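Local coordinates for lipoprotein (Colwellia psychrerythraea, PDB 3O0Y), which is a lipoprotein of unknown function whose family belongs to a metallopeptidase clan, so it may be a peptidase, at residues T434-Q447 with Y469-A481. Numbering follows the deposited sequence.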
ATOM      1  N   THR A 434      18.369   0.864   2.753  1.00  6.46           N
ATOM      2  CA  THR A 434      17.283   0.067   3.309  1.00  5.07           C
ATOM      3  C   THR A 434      15.974   0.334   2.579  1.00  6.76           C
ATOM      4  O   THR A 434      15.173  -0.579   2.323  1.00  7.12           O
ATOM      5  CB  THR A 434      17.181   0.183   4.834  1.00  6.08           C
ATOM      6  OG1 THR A 434      16.528  -1.018   5.315  1.00  5.82           O
ATOM      7  CG2 THR A 434      16.479   1.495   5.277  1.00  7.34           C
ATOM      8  N   LEU A 435      15.758   1.602   2.211  1.00  6.11           N
ATOM      9  CA  LEU A 435      14.536   1.980   1.459  1.00  5.23           C
ATOM     10  C   LEU A 435      14.528   1.256   0.127  1.00  7.14           C
ATOM     11  O   LEU A 435      13.492   0.751  -0.329  1.00  7.63           O
ATOM     12  CB  LEU A 435      14.463   3.455   1.280  1.00  7.63           C
ATOM     13  CG  LEU A 435      13.252   3.966   0.510  1.00  5.98           C
ATOM     14  CD1 LEU A 435      11.976   3.617   1.370  1.00 11.93           C
ATOM     15  CD2 LEU A 435      13.389   5.467   0.254  1.00  6.94           C
ATOM     16  N   THR A 436      15.700   1.192  -0.493  1.00  5.84           N
ATOM     17  CA  THR A 436      15.822   0.617  -1.809  1.00  7.24           C
ATOM     18  C   THR A 436      15.619  -0.918  -1.792  1.00  7.10           C
ATOM     19  O   THR A 436      14.980  -1.516  -2.719  1.00  6.93           O
ATOM     20  CB  THR A 436      17.148   1.013  -2.439  1.00  7.20           C
ATOM     21  OG1 THR A 436      17.211   2.446  -2.594  1.00  7.87           O
ATOM     22  CG2 THR A 436      17.413   0.269  -3.731  1.00  6.52           C
ATOM     23  N   TYR A 437      16.101  -1.560  -0.721  1.00  6.82           N
ATOM     24  CA  TYR A 437      15.811  -2.967  -0.548  1.00  7.55           C
ATOM     25  C   TYR A 437      14.388  -3.256  -0.268  1.00  7.48           C
ATOM     26  O   TYR A 437      13.817  -4.258  -0.760  1.00  8.72           O
ATOM     27  CB  TYR A 437      16.758  -3.593   0.482  1.00  6.14           C
ATOM     28  CG  TYR A 437      18.240  -3.372   0.237  1.00  6.08           C
ATOM     29  CD1 TYR A 437      18.803  -3.347  -1.044  1.00  6.63           C
ATOM     30  CD2 TYR A 437      19.108  -3.130   1.297  1.00  5.11           C
ATOM     31  CE1 TYR A 437      20.101  -3.105  -1.240  1.00  7.93           C
ATOM     32  CE2 TYR A 437      20.420  -2.949   1.095  1.00  6.20           C
ATOM     33  CZ  TYR A 437      20.936  -2.910  -0.160  1.00  7.24           C
ATOM     34  OH  TYR A 437      22.297  -2.619  -0.364  1.00  7.99           O
ATOM     35  N   HIS A 438      13.744  -2.392   0.519  1.00  6.80           N
ATOM     36  CA  HIS A 438      12.364  -2.509   0.849  1.00  7.95           C
ATOM     37  C   HIS A 438      11.443  -2.372  -0.355  1.00  5.68           C
ATOM     38  O   HIS A 438      10.545  -3.226  -0.549  1.00  5.52           O
ATOM     39  CB  HIS A 438      12.054  -1.401   1.806  1.00  9.48           C
ATOM     40  CG  HIS A 438      10.644  -1.388   2.302  1.00 13.36           C
ATOM     41  ND1 HIS A 438       9.604  -0.839   1.620  1.00 20.17           N
ATOM     42  CD2 HIS A 438      10.084  -1.998   3.385  1.00 24.19           C
ATOM     43  CE1 HIS A 438       8.507  -0.883   2.342  1.00 15.04           C
ATOM     44  NE2 HIS A 438       8.736  -1.672   3.380  1.00 28.01           N
ATOM     45  N   GLU A 439      11.728  -1.390  -1.211  1.00  4.81           N
ATOM     46  CA  GLU A 439      10.823  -1.064  -2.321  1.00  5.78           C
ATOM     47  C   GLU A 439      11.031  -1.954  -3.512  1.00  7.42           C
ATOM     48  O   GLU A 439      10.086  -2.295  -4.266  1.00  8.88           O
ATOM     49  CB  GLU A 439      10.911   0.399  -2.693  1.00  5.83           C
ATOM     50  CG  GLU A 439      10.505   1.446  -1.603  1.00  6.89           C
ATOM     51  CD  GLU A 439       9.103   1.392  -1.123  1.00 13.21           C
ATOM     52  OE1 GLU A 439       8.313   0.600  -1.606  1.00 10.44           O
ATOM     53  OE2 GLU A 439       8.825   2.190  -0.205  1.00 12.66           O
ATOM     54  N   ALA A 440      12.279  -2.251  -3.777  1.00  5.72           N
ATOM     55  CA  ALA A 440      12.648  -2.993  -4.975  1.00  5.17           C
ATOM     56  C   ALA A 440      13.011  -4.419  -4.648  1.00  5.92           C
ATOM     57  O   ALA A 440      12.075  -5.208  -4.422  1.00  7.39           O
ATOM     58  CB  ALA A 440      13.666  -2.228  -5.807  1.00  6.74           C
ATOM     59  N   ASN A 441      14.274  -4.828  -4.735  1.00  6.25           N
ATOM     60  CA  ASN A 441      14.725  -6.144  -4.474  1.00  4.91           C
ATOM     61  C   ASN A 441      15.608  -6.217  -3.206  1.00  6.27           C
ATOM     62  O   ASN A 441      16.480  -5.366  -3.028  1.00  6.88           O
ATOM     63  CB  ASN A 441      15.582  -6.613  -5.626  1.00  8.06           C
ATOM     64  CG  ASN A 441      14.772  -6.652  -6.955  1.00  8.26           C
ATOM     65  OD1 ASN A 441      13.511  -6.790  -6.927  1.00  8.36           O
ATOM     66  ND2 ASN A 441      15.468  -6.599  -8.060  1.00  8.57           N
ATOM     67  N   PRO A 442      15.378  -7.213  -2.371  1.00  6.75           N
ATOM     68  CA  PRO A 442      14.487  -8.376  -2.408  1.00  5.51           C
ATOM     69  C   PRO A 442      13.101  -8.112  -1.802  1.00  4.78           C
ATOM     70  O   PRO A 442      12.346  -9.091  -1.634  1.00  6.73           O
ATOM     71  CB  PRO A 442      15.220  -9.379  -1.489  1.00  7.67           C
ATOM     72  CG  PRO A 442      16.169  -8.603  -0.771  1.00  9.08           C
ATOM     73  CD  PRO A 442      16.282  -7.242  -1.200  1.00  9.37           C
ATOM     74  N   GLY A 443      12.718  -6.848  -1.691  1.00  5.95           N
ATOM     75  CA  GLY A 443      11.419  -6.477  -1.113  1.00  5.61           C
ATOM     76  C   GLY A 443      10.185  -6.487  -2.030  1.00  5.75           C
ATOM     77  O   GLY A 443       9.912  -7.474  -2.696  1.00  6.76           O
ATOM     78  N   HIS A 444       9.494  -5.372  -2.120  1.00  5.88           N
ATOM     79  CA  HIS A 444       8.209  -5.365  -2.786  1.00  4.57           C
ATOM     80  C   HIS A 444       8.246  -5.831  -4.222  1.00  5.44           C
ATOM     81  O   HIS A 444       7.390  -6.635  -4.595  1.00  5.28           O
ATOM     82  CB  HIS A 444       7.575  -3.998  -2.769  1.00  4.58           C
ATOM     83  CG  HIS A 444       6.992  -3.565  -1.453  1.00  5.83           C
ATOM     84  ND1 HIS A 444       6.314  -4.429  -0.600  1.00  8.07           N
ATOM     85  CD2 HIS A 444       6.962  -2.345  -0.869  1.00  9.13           C
ATOM     86  CE1 HIS A 444       5.862  -3.724   0.436  1.00  8.97           C
ATOM     87  NE2 HIS A 444       6.243  -2.466   0.301  1.00  9.43           N
ATOM     88  N   HIS A 445       9.162  -5.346  -5.044  1.00  5.43           N
ATOM     89  CA  HIS A 445       9.168  -5.724  -6.458  1.00  5.66           C
ATOM     90  C   HIS A 445       9.397  -7.233  -6.621  1.00  6.16           C
ATOM     91  O   HIS A 445       8.660  -7.946  -7.330  1.00  6.95           O
ATOM     92  CB  HIS A 445      10.206  -4.936  -7.265  1.00  6.94           C
ATOM     93  CG  HIS A 445      10.269  -5.412  -8.690  1.00  6.13           C
ATOM     94  ND1 HIS A 445       9.239  -5.147  -9.571  1.00  6.07           N
ATOM     95  CD2 HIS A 445      11.108  -6.281  -9.324  1.00  7.87           C
ATOM     96  CE1 HIS A 445       9.491  -5.770 -10.726  1.00  6.84           C
ATOM     97  NE2 HIS A 445      10.608  -6.489 -10.603  1.00  6.36           N
ATOM     98  N   TRP A 446      10.403  -7.770  -5.933  1.00  5.01           N
ATOM     99  CA  TRP A 446      10.748  -9.151  -6.094  1.00  6.90           C
ATOM    100  C   TRP A 446       9.516 -10.017  -5.706  1.00  6.96           C
ATOM    101  O   TRP A 446       9.162 -10.952  -6.420  1.00  5.68           O
ATOM    102  CB  TRP A 446      11.986  -9.498  -5.276  1.00  7.31           C
ATOM    103  CG  TRP A 446      12.672 -10.782  -5.676  1.00  3.80           C
ATOM    104  CD1 TRP A 446      12.617 -11.984  -5.018  1.00  3.50           C
ATOM    105  CD2 TRP A 446      13.602 -10.951  -6.736  1.00  4.81           C
ATOM    106  NE1 TRP A 446      13.444 -12.879  -5.614  1.00  5.50           N
ATOM    107  CE2 TRP A 446      14.049 -12.288  -6.680  1.00  3.92           C
ATOM    108  CE3 TRP A 446      14.101 -10.099  -7.729  1.00  5.08           C
ATOM    109  CZ2 TRP A 446      14.973 -12.805  -7.573  1.00  5.66           C
ATOM    110  CZ3 TRP A 446      15.012 -10.622  -8.598  1.00  5.44           C
ATOM    111  CH2 TRP A 446      15.489 -11.933  -8.489  1.00  5.39           C
ATOM    112  N   GLN A 447       8.886  -9.669  -4.601  1.00  5.63           N
ATOM    113  CA  GLN A 447       7.774 -10.462  -4.058  1.00  7.03           C
ATOM    114  C   GLN A 447       6.552 -10.341  -4.923  1.00  6.34           C
ATOM    115  O   GLN A 447       6.012 -11.379  -5.385  1.00  5.97           O
ATOM    116  CB  GLN A 447       7.488 -10.072  -2.627  1.00  5.43           C
ATOM    117  CG  GLN A 447       6.332 -10.745  -1.961  1.00  5.02           C
ATOM    118  CD  GLN A 447       5.039 -10.053  -2.240  1.00  6.05           C
ATOM    119  OE1 GLN A 447       4.816  -8.940  -1.796  1.00  9.40           O
ATOM    120  NE2 GLN A 447       4.084 -10.811  -2.865  1.00  5.95           N
ATOM    121  N   TYR A 469       1.498 -10.067   5.237  1.00  5.84           N
ATOM    122  CA  TYR A 469       2.442 -10.787   4.353  1.00  4.47           C
ATOM    123  C   TYR A 469       3.321  -9.811   3.573  1.00  5.82           C
ATOM    124  O   TYR A 469       4.541  -9.973   3.475  1.00  7.21           O
ATOM    125  CB  TYR A 469       1.699 -11.741   3.404  1.00  4.06           C
ATOM    126  CG  TYR A 469       2.611 -12.458   2.452  1.00  5.46           C
ATOM    127  CD1 TYR A 469       3.029 -13.731   2.656  1.00  6.78           C
ATOM    128  CD2 TYR A 469       2.984 -11.818   1.292  1.00  7.14           C
ATOM    129  CE1 TYR A 469       3.863 -14.364   1.754  1.00  7.11           C
ATOM    130  CE2 TYR A 469       3.860 -12.415   0.410  1.00  8.31           C
ATOM    131  CZ  TYR A 469       4.247 -13.684   0.611  1.00  9.11           C
ATOM    132  OH  TYR A 469       5.094 -14.307  -0.314  1.00  8.83           O
ATOM    133  N   THR A 470       2.676  -8.890   2.900  1.00  5.11           N
ATOM    134  CA  THR A 470       3.283  -7.985   1.936  1.00  4.23           C
ATOM    135  C   THR A 470       4.237  -7.017   2.632  1.00  5.67           C
ATOM    136  O   THR A 470       5.395  -6.916   2.188  1.00  5.79           O
ATOM    137  CB  THR A 470       2.246  -7.254   1.043  1.00  6.83           C
ATOM    138  OG1 THR A 470       1.407  -8.249   0.426  1.00  8.78           O
ATOM    139  CG2 THR A 470       3.000  -6.416  -0.054  1.00 10.72           C
ATOM    140  N   GLU A 471       3.813  -6.358   3.693  1.00  6.61           N
ATOM    141  CA  GLU A 471       4.663  -5.470   4.399  1.00  6.72           C
ATOM    142  C   GLU A 471       5.654  -6.217   5.268  1.00  5.97           C
ATOM    143  O   GLU A 471       6.815  -5.754   5.351  1.00  7.04           O
ATOM    144  CB  GLU A 471       3.810  -4.528   5.254  1.00  5.88           C
ATOM    145  CG  GLU A 471       2.824  -3.765   4.442  1.00  8.94           C
ATOM    146  CD  GLU A 471       3.431  -2.920   3.272  1.00 14.14           C
ATOM    147  OE1 GLU A 471       4.689  -2.739   3.126  1.00 12.22           O
ATOM    148  OE2 GLU A 471       2.599  -2.501   2.433  1.00 17.48           O
ATOM    149  N   GLY A 472       5.254  -7.343   5.883  1.00  5.95           N
ATOM    150  CA  GLY A 472       6.150  -8.111   6.659  1.00  6.59           C
ATOM    151  C   GLY A 472       7.277  -8.691   5.813  1.00  5.95           C
ATOM    152  O   GLY A 472       8.454  -8.689   6.246  1.00  6.71           O
ATOM    153  N   TRP A 473       6.954  -9.111   4.588  1.00  4.15           N
ATOM    154  CA  TRP A 473       7.986  -9.626   3.677  1.00  4.62           C
ATOM    155  C   TRP A 473       9.035  -8.531   3.404  1.00  4.87           C
ATOM    156  O   TRP A 473      10.236  -8.799   3.428  1.00  4.83           O
ATOM    157  CB  TRP A 473       7.368 -10.098   2.333  1.00  6.62           C
ATOM    158  CG  TRP A 473       8.528 -10.344   1.335  1.00  2.90           C
ATOM    159  CD1 TRP A 473       9.000  -9.478   0.437  1.00  4.57           C
ATOM    160  CD2 TRP A 473       9.503 -11.398   1.441  1.00  3.74           C
ATOM    161  NE1 TRP A 473      10.179  -9.948  -0.090  1.00  4.25           N
ATOM    162  CE2 TRP A 473      10.488 -11.134   0.502  1.00  3.36           C
ATOM    163  CE3 TRP A 473       9.563 -12.565   2.160  1.00  3.86           C
ATOM    164  CZ2 TRP A 473      11.585 -11.975   0.337  1.00  3.56           C
ATOM    165  CZ3 TRP A 473      10.653 -13.396   2.012  1.00  6.51           C
ATOM    166  CH2 TRP A 473      11.597 -13.127   1.065  1.00  5.70           C
ATOM    167  N   ALA A 474       8.577  -7.328   3.086  1.00  3.10           N
ATOM    168  CA  ALA A 474       9.521  -6.282   2.664  1.00  6.57           C
ATOM    169  C   ALA A 474      10.426  -5.901   3.835  1.00  8.27           C
ATOM    170  O   ALA A 474      11.616  -5.730   3.662  1.00  7.16           O
ATOM    171  CB  ALA A 474       8.798  -5.053   2.096  1.00  6.96           C
ATOM    172  N   LEU A 475       9.872  -5.828   5.055  1.00  6.56           N
ATOM    173  CA  LEU A 475      10.715  -5.569   6.231  1.00  5.88           C
ATOM    174  C   LEU A 475      11.692  -6.712   6.522  1.00  7.46           C
ATOM    175  O   LEU A 475      12.897  -6.470   6.823  1.00  8.20           O
ATOM    176  CB  LEU A 475       9.792  -5.239   7.445  1.00  8.12           C
ATOM    177  CG  LEU A 475      10.408  -4.677   8.701  1.00 13.44           C
ATOM    178  CD1 LEU A 475      11.213  -3.375   8.379  1.00 15.94           C
ATOM    179  CD2 LEU A 475       9.308  -4.504   9.788  1.00  9.83           C
ATOM    180  N   TYR A 476      11.236  -7.981   6.359  1.00  5.54           N
ATOM    181  CA  TYR A 476      12.131  -9.140   6.435  1.00  6.26           C
ATOM    182  C   TYR A 476      13.256  -9.040   5.416  1.00  6.94           C
ATOM    183  O   TYR A 476      14.399  -9.326   5.785  1.00  4.96           O
ATOM    184  CB  TYR A 476      11.335 -10.444   6.295  1.00  6.91           C
ATOM    185  CG  TYR A 476      12.174 -11.654   6.056  1.00  7.36           C
ATOM    186  CD1 TYR A 476      12.735 -12.352   7.105  1.00  5.08           C
ATOM    187  CD2 TYR A 476      12.355 -12.144   4.798  1.00  6.66           C
ATOM    188  CE1 TYR A 476      13.588 -13.471   6.857  1.00  6.06           C
ATOM    189  CE2 TYR A 476      13.184 -13.251   4.547  1.00  8.40           C
ATOM    190  CZ  TYR A 476      13.739 -13.949   5.582  1.00  5.18           C
ATOM    191  OH  TYR A 476      14.642 -15.009   5.277  1.00  7.13           O
ATOM    192  N   SER A 477      12.952  -8.612   4.166  1.00  7.30           N
ATOM    193  CA  SER A 477      13.897  -8.405   3.028  1.00  8.56           C
ATOM    194  C   SER A 477      15.029  -7.492   3.448  1.00  5.44           C
ATOM    195  O   SER A 477      16.199  -7.724   3.080  1.00  7.88           O
ATOM    196  CB  SER A 477      13.202  -7.624   1.829  1.00  7.28           C
ATOM    197  OG  SER A 477      12.498  -8.675   1.288  1.00 21.92           O
ATOM    198  N   GLU A 478      14.688  -6.465   4.185  1.00  5.83           N
ATOM    199  CA  GLU A 478      15.669  -5.493   4.648  1.00  7.18           C
ATOM    200  C   GLU A 478      16.709  -6.139   5.575  1.00  7.37           C
ATOM    201  O   GLU A 478      17.898  -5.771   5.548  1.00  7.45           O
ATOM    202  CB  GLU A 478      14.992  -4.299   5.331  1.00  7.07           C
ATOM    203  CG  GLU A 478      14.158  -3.381   4.373  1.00  8.99           C
ATOM    204  CD  GLU A 478      13.394  -2.304   5.134  1.00 16.09           C
ATOM    205  OE1 GLU A 478      14.034  -1.283   5.578  1.00 16.23           O
ATOM    206  OE2 GLU A 478      12.150  -2.425   5.285  1.00 16.77           O
ATOM    207  N   GLN A 479      16.245  -7.083   6.379  1.00  6.83           N
ATOM    208  CA  GLN A 479      17.155  -7.828   7.264  1.00  6.28           C
ATOM    209  C   GLN A 479      17.954  -8.831   6.490  1.00  7.42           C
ATOM    210  O   GLN A 479      19.150  -8.971   6.698  1.00  6.53           O
ATOM    211  CB  GLN A 479      16.437  -8.541   8.420  1.00  6.46           C
ATOM    212  CG  GLN A 479      17.403  -9.303   9.304  1.00  8.42           C
ATOM    213  CD  GLN A 479      16.652  -9.861  10.527  1.00 10.69           C
ATOM    214  OE1 GLN A 479      15.924  -9.104  11.197  1.00 13.77           O
ATOM    215  NE2 GLN A 479      16.861 -11.120  10.834  1.00 10.52           N
ATOM    216  N   VAL A 480      17.310  -9.547   5.569  1.00  6.71           N
ATOM    217  CA  VAL A 480      18.041 -10.459   4.713  1.00  6.34           C
ATOM    218  C   VAL A 480      19.151  -9.730   3.932  1.00  6.73           C
ATOM    219  O   VAL A 480      20.215 -10.297   3.731  1.00  5.86           O
ATOM    220  CB  VAL A 480      17.124 -11.177   3.690  1.00  8.27           C
ATOM    221  CG1 VAL A 480      18.023 -12.064   2.694  1.00 13.35           C
ATOM    222  CG2 VAL A 480      16.231 -12.140   4.428  1.00 15.95           C
ATOM    223  N   ALA A 481      18.911  -8.482   3.456  1.00  6.50           N
ATOM    224  CA  ALA A 481      19.952  -7.752   2.725  1.00  7.03           C
ATOM    225  C   ALA A 481      21.195  -7.603   3.633  1.00  5.34           C
ATOM    226  O   ALA A 481      22.326  -7.741   3.161  1.00  6.24           O
ATOM    227  CB  ALA A 481      19.414  -6.395   2.293  1.00  7.31           C
TER
HETATM  228  O   HOH W   1      18.127  -3.100   4.596  1.00  6.60           O
HETATM  229  O   HOH W   2       7.137  -3.184   4.363  1.00 17.15           O
HETATM  230  O   HOH W   3       6.413  -7.170  -0.369  1.00  8.83           O
HETATM  231  O   HOH W   4       4.710 -13.808  -3.316  1.00 12.58           O
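The methyl of Ala474 lies over one face of each of two imidazoles, its CB 3.8 Å from the ring centroid of His438 and 3.9 Å from that of His444. Glu471 OE1 comes to the edge of the His444 ring, 3.1 Å from CE1, with the carboxylate nearly perpendicular to the imidazole (89°). Residues 438-444 read His-Glu-Ala-Asn-Pro-Gly-His, a HExxH-like motif with two extra residues between the histidines, and Glu471 approaches from helix 467-483, an arrangement consistent with the zinc site of a gluzincin-type peptidase, although no metal is modelled. A sulfate ion, probably from the crystallisation liquor, lies near Glu471 and may mark a pocket. One water donates to Glu471 OE1 and Glu471 O; another donates to Thr470 O and Gln447 OE1 and lies 2.8 Å from His444 ND1. Further out, Trp473 NE1 donates to a lone pair of Pro442 O (2.8 Å), which lies close to the indole plane, pinning the turn between the helices. Gly443 CA comes within 4.2 Å of Ala474 CA. At the other end, Thr434 OG1, anti to the backbone N (chi1 -155°), donates to the anti lone pair of Glu478 OE1, while a water joins that hydroxyl to Glu478 O.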